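Local coordinates for rRNA adenine N-6-methyltransferase (Saccharopolyspora erythraea, PDB 6NVM), which catalyses the SAM-dependent dimethylation of an adenine in 23S rRNA, which lowers ribosome affinity for macrolide, lincosamide and streptogramin B antibiotics, at residues A148-D151 and W152-A156; G179-S182 and R183-M187; E198-D201 and R202-K206. All coordinates share one frame; numbering follows the deposited sequence. Where two conformers were deposited one is given.

Interaction 1: A148-D151 and W152-A156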
# COMPACT_ATOMS: atom_id res chain seq x y z
N ALA A 148 -1.49 7.57 -6.54
CA ALA A 148 -1.55 6.93 -7.85
C ALA A 148 -0.70 5.67 -7.88
O ALA A 148 -1.06 4.68 -8.53
CB ALA A 148 -1.12 7.92 -8.93
N ILE A 149 0.46 5.70 -7.21
CA ILE A 149 1.31 4.52 -7.15
C ILE A 149 0.63 3.40 -6.36
O ILE A 149 0.64 2.23 -6.75
CB ILE A 149 2.69 4.90 -6.56
CG1 ILE A 149 3.46 5.80 -7.53
CG2 ILE A 149 3.51 3.67 -6.19
CD1 ILE A 149 4.04 5.08 -8.74
N VAL A 150 0.03 3.75 -5.22
CA VAL A 150 -0.75 2.77 -4.46
C VAL A 150 -1.82 2.13 -5.35
O VAL A 150 -1.97 0.90 -5.37
CB VAL A 150 -1.36 3.43 -3.21
CG1 VAL A 150 -2.33 2.49 -2.50
CG2 VAL A 150 -0.25 3.86 -2.26
N ASP A 151 -2.56 2.95 -6.10
CA ASP A 151 -3.58 2.40 -7.00
C ASP A 151 -2.96 1.48 -8.05
O ASP A 151 -3.53 0.44 -8.40
CB ASP A 151 -4.35 3.51 -7.70
CG ASP A 151 -5.25 4.30 -6.76
OD1 ASP A 151 -5.60 3.79 -5.67
OD2 ASP A 151 -5.62 5.43 -7.13
N TRP A 152 -1.79 1.85 -8.58
CA TRP A 152 -1.09 0.99 -9.52
C TRP A 152 -0.87 -0.39 -8.92
O TRP A 152 -1.13 -1.42 -9.55
CB TRP A 152 0.24 1.63 -9.93
CG TRP A 152 0.94 0.95 -11.06
CD1 TRP A 152 0.95 1.33 -12.37
CD2 TRP A 152 1.74 -0.25 -10.99
NE1 TRP A 152 1.70 0.46 -13.12
CE2 TRP A 152 2.19 -0.52 -12.30
CE3 TRP A 152 2.10 -1.11 -9.96
CZ2 TRP A 152 3.00 -1.62 -12.59
CZ3 TRP A 152 2.91 -2.20 -10.25
CH2 TRP A 152 3.35 -2.44 -11.55
N CYS A 153 -0.39 -0.43 -7.67
CA CYS A 153 -0.11 -1.69 -7.00
C CYS A 153 -1.39 -2.46 -6.68
O CYS A 153 -1.45 -3.68 -6.86
CB CYS A 153 0.68 -1.43 -5.72
SG CYS A 153 2.34 -0.75 -5.99
N LEU A 154 -2.42 -1.77 -6.18
CA LEU A 154 -3.67 -2.45 -5.87
C LEU A 154 -4.29 -3.10 -7.10
O LEU A 154 -4.95 -4.13 -6.98
CB LEU A 154 -4.67 -1.47 -5.25
CG LEU A 154 -4.29 -0.94 -3.87
CD1 LEU A 154 -5.24 0.17 -3.47
CD2 LEU A 154 -4.31 -2.06 -2.84
N GLU A 155 -4.06 -2.52 -8.27
CA GLU A 155 -4.69 -3.01 -9.49
C GLU A 155 -3.86 -4.07 -10.22
O GLU A 155 -4.36 -4.65 -11.19
CB GLU A 155 -4.99 -1.84 -10.43
CG GLU A 155 -6.05 -0.89 -9.86
CD GLU A 155 -6.72 -0.04 -10.93
OE1 GLU A 155 -6.98 -0.57 -12.03
OE2 GLU A 155 -6.99 1.16 -10.67
N ALA A 156 -2.63 -4.34 -9.79
CA ALA A 156 -1.81 -5.35 -10.43
C ALA A 156 -2.17 -6.74 -9.89
O ALA A 156 -1.85 -7.05 -8.74
CB ALA A 156 -0.33 -5.07 -10.18
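V150 O accepts a hydrogen bond from L154 N, at 2.8 Å the shortest of the four backbone bonds that join this pair of helical turns. The leucine side chain leans on the same carbonyl, with L154 CG lying 3.3 Å from V150 O. Beyond it the two side chains run side by side and point the same way, so that V150 CG1 meets L154 CD1 at 3.8 Å. The valine's first torsion (chi1 172°) puts CG1 opposite its own nitrogen and beside the carbonyl carbon, and hence next to the leucine one turn on. One residue further, E155 N bonds to D151 O at 3.0 Å, along a more bent N-H path (140°). E155 CG lies 3.2 Å from the same oxygen.

As in other class I SAM-dependent methyltransferases, the helix is the connection of a beta-alpha-beta crossover, here between the parallel strands 135-140 and 159-167. I149 and C153, successive on one side and joined by the bond from C153 N to I149 O, press on F137 of the first strand and also reach the second, I149 at M164 and C153 at I159 and A162; V150 joins I149 at M164. I149 also comes within about 7 Å, side chain to side chain, of D124, a predicted SAM-binding residue. V150 and L154 share W194 of strand 192-200.

W152 donates its backbone N-H to A148 O. With CG opposite its own nitrogen (chi1 -170°), its indole is carried to F125, whose ring it meets at a slant, and NE1 to a hydrogen bond with A128 O. On the more polar side, D151 OD2 and E155 OE2 stand 5.7 Å apart, a like-charged pair whose charged atoms are not in contact.

Interaction 2: G179-S182 and R183-M187. With SO4 (sulfate ion), chain B.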
# COMPACT_ATOMS: atom_id res chain seq x y z
N GLY A 179 -4.75 5.06 14.69
CA GLY A 179 -6.14 4.80 15.00
C GLY A 179 -7.14 5.25 13.95
O GLY A 179 -8.29 4.81 13.99
N ARG A 180 -6.73 6.12 13.03
CA ARG A 180 -7.61 6.60 11.97
C ARG A 180 -7.33 5.82 10.69
O ARG A 180 -6.17 5.58 10.33
CB ARG A 180 -7.40 8.10 11.74
CG ARG A 180 -8.53 8.78 11.00
CD ARG A 180 -8.32 10.29 10.91
NE ARG A 180 -9.21 10.90 9.92
CZ ARG A 180 -10.43 11.36 10.17
NH1 ARG A 180 -10.95 11.28 11.39
NH2 ARG A 180 -11.15 11.89 9.18
N TRP A 181 -8.40 5.43 9.99
CA TRP A 181 -8.31 4.47 8.90
C TRP A 181 -8.79 5.08 7.59
O TRP A 181 -9.87 5.69 7.54
CB TRP A 181 -9.13 3.22 9.21
CG TRP A 181 -8.55 2.44 10.33
CD1 TRP A 181 -8.87 2.54 11.65
CD2 TRP A 181 -7.53 1.45 10.24
NE1 TRP A 181 -8.11 1.67 12.39
CE2 TRP A 181 -7.27 0.99 11.54
CE3 TRP A 181 -6.80 0.91 9.18
CZ2 TRP A 181 -6.33 0.01 11.82
CZ3 TRP A 181 -5.86 -0.07 9.45
CH2 TRP A 181 -5.63 -0.50 10.76
N SER A 182 -7.99 4.90 6.55
CA SER A 182 -8.38 5.30 5.20
C SER A 182 -9.51 4.41 4.69
O SER A 182 -9.54 3.20 4.94
CB SER A 182 -7.18 5.19 4.27
OG SER A 182 -7.56 5.24 2.91
N ARG A 183 -10.45 5.02 3.98
CA ARG A 183 -11.53 4.27 3.35
C ARG A 183 -10.98 3.21 2.39
O ARG A 183 -11.48 2.08 2.35
CB ARG A 183 -12.46 5.23 2.61
CG ARG A 183 -13.53 4.58 1.74
CD ARG A 183 -14.23 5.65 0.89
NE ARG A 183 -14.79 5.12 -0.36
CZ ARG A 183 -14.07 4.87 -1.45
NH1 ARG A 183 -12.76 5.07 -1.46
NH2 ARG A 183 -14.67 4.40 -2.54
N LEU A 184 -9.97 3.57 1.60
CA LEU A 184 -9.41 2.60 0.66
C LEU A 184 -8.80 1.41 1.39
O LEU A 184 -8.90 0.27 0.93
CB LEU A 184 -8.37 3.29 -0.23
CG LEU A 184 -7.72 2.42 -1.31
CD1 LEU A 184 -8.75 1.92 -2.32
CD2 LEU A 184 -6.63 3.21 -2.03
N THR A 185 -8.17 1.66 2.54
CA THR A 185 -7.60 0.57 3.32
C THR A 185 -8.68 -0.40 3.78
O THR A 185 -8.52 -1.63 3.68
CB THR A 185 -6.84 1.12 4.53
OG1 THR A 185 -5.80 2.00 4.08
CG2 THR A 185 -6.21 -0.00 5.34
N VAL A 186 -9.81 0.13 4.27
CA VAL A 186 -10.91 -0.73 4.71
C VAL A 186 -11.50 -1.50 3.53
O VAL A 186 -11.78 -2.70 3.63
CB VAL A 186 -11.97 0.12 5.43
CG1 VAL A 186 -13.18 -0.73 5.82
CG2 VAL A 186 -11.37 0.79 6.66
N MET A 187 -11.69 -0.81 2.40
CA MET A 187 -12.29 -1.44 1.23
C MET A 187 -11.45 -2.59 0.71
O MET A 187 -11.99 -3.62 0.27
CB MET A 187 -12.48 -0.40 0.12
CG MET A 187 -13.53 0.67 0.43
SD MET A 187 -15.20 0.14 -0.00
CE MET A 187 -15.13 0.17 -1.79
S SO4 B . -9.78 7.07 0.12
O1 SO4 B . -10.33 8.40 0.38
O2 SO4 B . -10.79 6.25 -0.55
O3 SO4 B . -9.41 6.45 1.39
O4 SO4 B . -8.60 7.19 -0.73
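The N-terminal start of a helix serves as an anion site here: S182 holds the N-cap position of helix 183-188, and a sulfate ion, probably from the crystallisation liquor, sits at the helix's first turn. One sulfate oxygen, O3, is gripped twice, by S182 OG at 2.7 Å and by the backbone nitrogen L184 N at 2.9 Å. With chi1 at 166°, the serine hydroxyl is turned opposite its own nitrogen to meet the ion. R183 NH1 approaches a second oxygen, sulfate O2, from the edge of the guanidinium, but the very short separation makes the details of that bond doubtful. The positive end of the helix dipole would be expected to add to the attraction.

The S182 backbone takes part as well, V186 N bonding to S182 O at 3.2 Å. Beside this turn, T185 CG2 touches the ring edge of W181 in its plane, 4.0 Å from CE3, and V186 CG2 lies 4.2 Å from W181 CB. R183 NH2 forms a salt bridge with E239 of helix 228-243, while T185 OG1 bonds to R174 O of helix 168-175; W181 and V186 pack on helix 282-292 through P282 and W285.

Interaction 3: E198-D201 and R202-K206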
# COMPACT_ATOMS: atom_id res chain seq x y z
N GLU A 198 8.23 1.57 9.47
CA GLU A 198 8.96 2.47 10.36
C GLU A 198 8.94 3.88 9.81
O GLU A 198 8.82 4.11 8.60
CB GLU A 198 10.41 2.01 10.57
CG GLU A 198 11.29 2.17 9.34
CD GLU A 198 12.73 1.73 9.57
OE1 GLU A 198 12.94 0.83 10.41
OE2 GLU A 198 13.64 2.29 8.92
N LYS A 199 9.09 4.84 10.72
CA LYS A 199 9.33 6.22 10.34
C LYS A 199 10.75 6.39 9.80
O LYS A 199 11.68 5.69 10.22
CB LYS A 199 9.13 7.14 11.55
CG LYS A 199 9.43 8.61 11.31
CD LYS A 199 9.34 9.41 12.60
CE LYS A 199 9.69 10.88 12.39
NZ LYS A 199 9.75 11.64 13.67
N VAL A 200 10.91 7.33 8.88
CA VAL A 200 12.22 7.64 8.29
C VAL A 200 12.44 9.14 8.45
O VAL A 200 11.74 9.94 7.82
CB VAL A 200 12.31 7.23 6.82
CG1 VAL A 200 13.70 7.53 6.26
CG2 VAL A 200 11.99 5.75 6.66
N ASP A 201 13.42 9.51 9.27
CA ASP A 201 13.64 10.92 9.58
C ASP A 201 14.11 11.69 8.35
O ASP A 201 14.87 11.18 7.52
CB ASP A 201 14.66 11.05 10.71
CG ASP A 201 14.67 12.44 11.33
OD1 ASP A 201 15.00 13.41 10.62
OD2 ASP A 201 14.34 12.55 12.52
N ARG A 202 13.64 12.94 8.23
CA ARG A 202 13.99 13.78 7.10
C ARG A 202 15.50 13.92 6.91
O ARG A 202 15.98 14.02 5.77
CB ARG A 202 13.37 15.17 7.27
CG ARG A 202 13.79 15.90 8.54
CD ARG A 202 13.25 17.32 8.59
NE ARG A 202 11.80 17.36 8.80
CZ ARG A 202 11.20 17.62 9.96
NH1 ARG A 202 11.90 17.87 11.05
NH2 ARG A 202 9.87 17.62 10.02
N ARG A 203 16.27 13.93 8.00
CA ARG A 203 17.71 14.17 7.88
C ARG A 203 18.45 13.03 7.19
O ARG A 203 19.63 13.20 6.87
CB ARG A 203 18.32 14.41 9.26
CG ARG A 203 18.27 13.22 10.21
CD ARG A 203 19.22 13.42 11.38
NE ARG A 203 19.00 14.70 12.06
CZ ARG A 203 19.76 15.17 13.04
NH1 ARG A 203 20.80 14.46 13.48
NH2 ARG A 203 19.48 16.34 13.60
N LEU A 204 17.79 11.90 6.94
CA LEU A 204 18.43 10.79 6.23
C LEU A 204 18.37 10.94 4.72
O LEU A 204 18.90 10.08 4.01
CB LEU A 204 17.78 9.47 6.65
CG LEU A 204 17.82 9.15 8.14
CD1 LEU A 204 17.19 7.79 8.42
CD2 LEU A 204 19.24 9.20 8.70
N PHE A 205 17.76 12.01 4.21
CA PHE A 205 17.65 12.26 2.79
C PHE A 205 18.58 13.39 2.38
O PHE A 205 19.15 14.10 3.21
CB PHE A 205 16.20 12.62 2.40
CG PHE A 205 15.21 11.52 2.65
CD1 PHE A 205 14.67 11.31 3.91
CD2 PHE A 205 14.78 10.70 1.61
CE1 PHE A 205 13.74 10.31 4.14
CE2 PHE A 205 13.86 9.70 1.82
CZ PHE A 205 13.34 9.50 3.09
N LYS A 206 18.74 13.55 1.06
CA LYS A 206 19.49 14.67 0.49
C LYS A 206 18.88 15.07 -0.85
O LYS A 206 18.84 14.25 -1.78
CB LYS A 206 20.96 14.31 0.33
CG LYS A 206 21.81 15.45 -0.22
CD LYS A 206 23.26 15.03 -0.39
CE LYS A 206 24.08 16.17 -0.97
NZ LYS A 206 25.51 15.78 -1.17
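The turn that leads the chain from strand 192-200 into the short strand 205-206 is an Asx motif: the D201 side chain accepts the N-H two residues on and its carbonyl the N-H three residues on, at the start of the 3-10 segment 202-204. D201 OD1 accepts R203 N at 3.0 Å through its anti lone pair, and the bond is almost perfectly straight (177°). D201 O takes L204 N at 3.1 Å, although here the donor stands above the carbonyl plane, 47° out of it, rather than on a lone pair. Two backbone N-H groups of the tight turn are thus satisfied by one residue.

R203 meets D201 through its aliphatic chain rather than through a salt bridge. Its first torsion (chi1 65°) places CG between its own nitrogen and carbonyl carbon, which lays R203 CG 3.3 Å from D201 OD1. The guanidinium then turns off at a steep angle to the carboxylate, and R203 NE remains 4.4 Å from D201 OD1.

Strand 205-206 pairs antiparallel with strand 52-53, close to the predicted SAM-binding residues N51 and L53, so the turn carries the chain from edge strand 192-200 of the main sheet to that region. L204 and K206 make backbone hydrogen bonds to R54 and F52, and F205 packs against L53.

On the buried side V200 and F205 cross at about a right angle, the methyl V200 CG1 reaching F205 CE1 at 3.5 Å. The phenyl edge also faces D201, with F205 CD1 3.6 Å from D201 O, near the ring plane. L204 CD1 closes on V200 CG1 from another direction at 4.1 Å. R202 N, meanwhile, bonds to D212 OD1, tying the turn to the loop before strand 213-220.

Taken from the N terminus, the three contacts lie in series, and because each joins adjacent segments, none nests within or crosses another. Interaction 1 closes successive turns of helix 146-155, in the crossover between strands 135-140 and 159-167. Helix 168-175 and a loop lead to interaction 2, which starts helix 183-188. The chain then forms edge strand 192-200, and interaction 3 turns it into strand 205-206. Interactions 1 and 2 touch through L154 CD1 and L184 CD2, 3.6 Å apart, joining the crossover helix to the later one. Interaction 3 stands apart, its nearest atoms about 14 Å from those of either other contact.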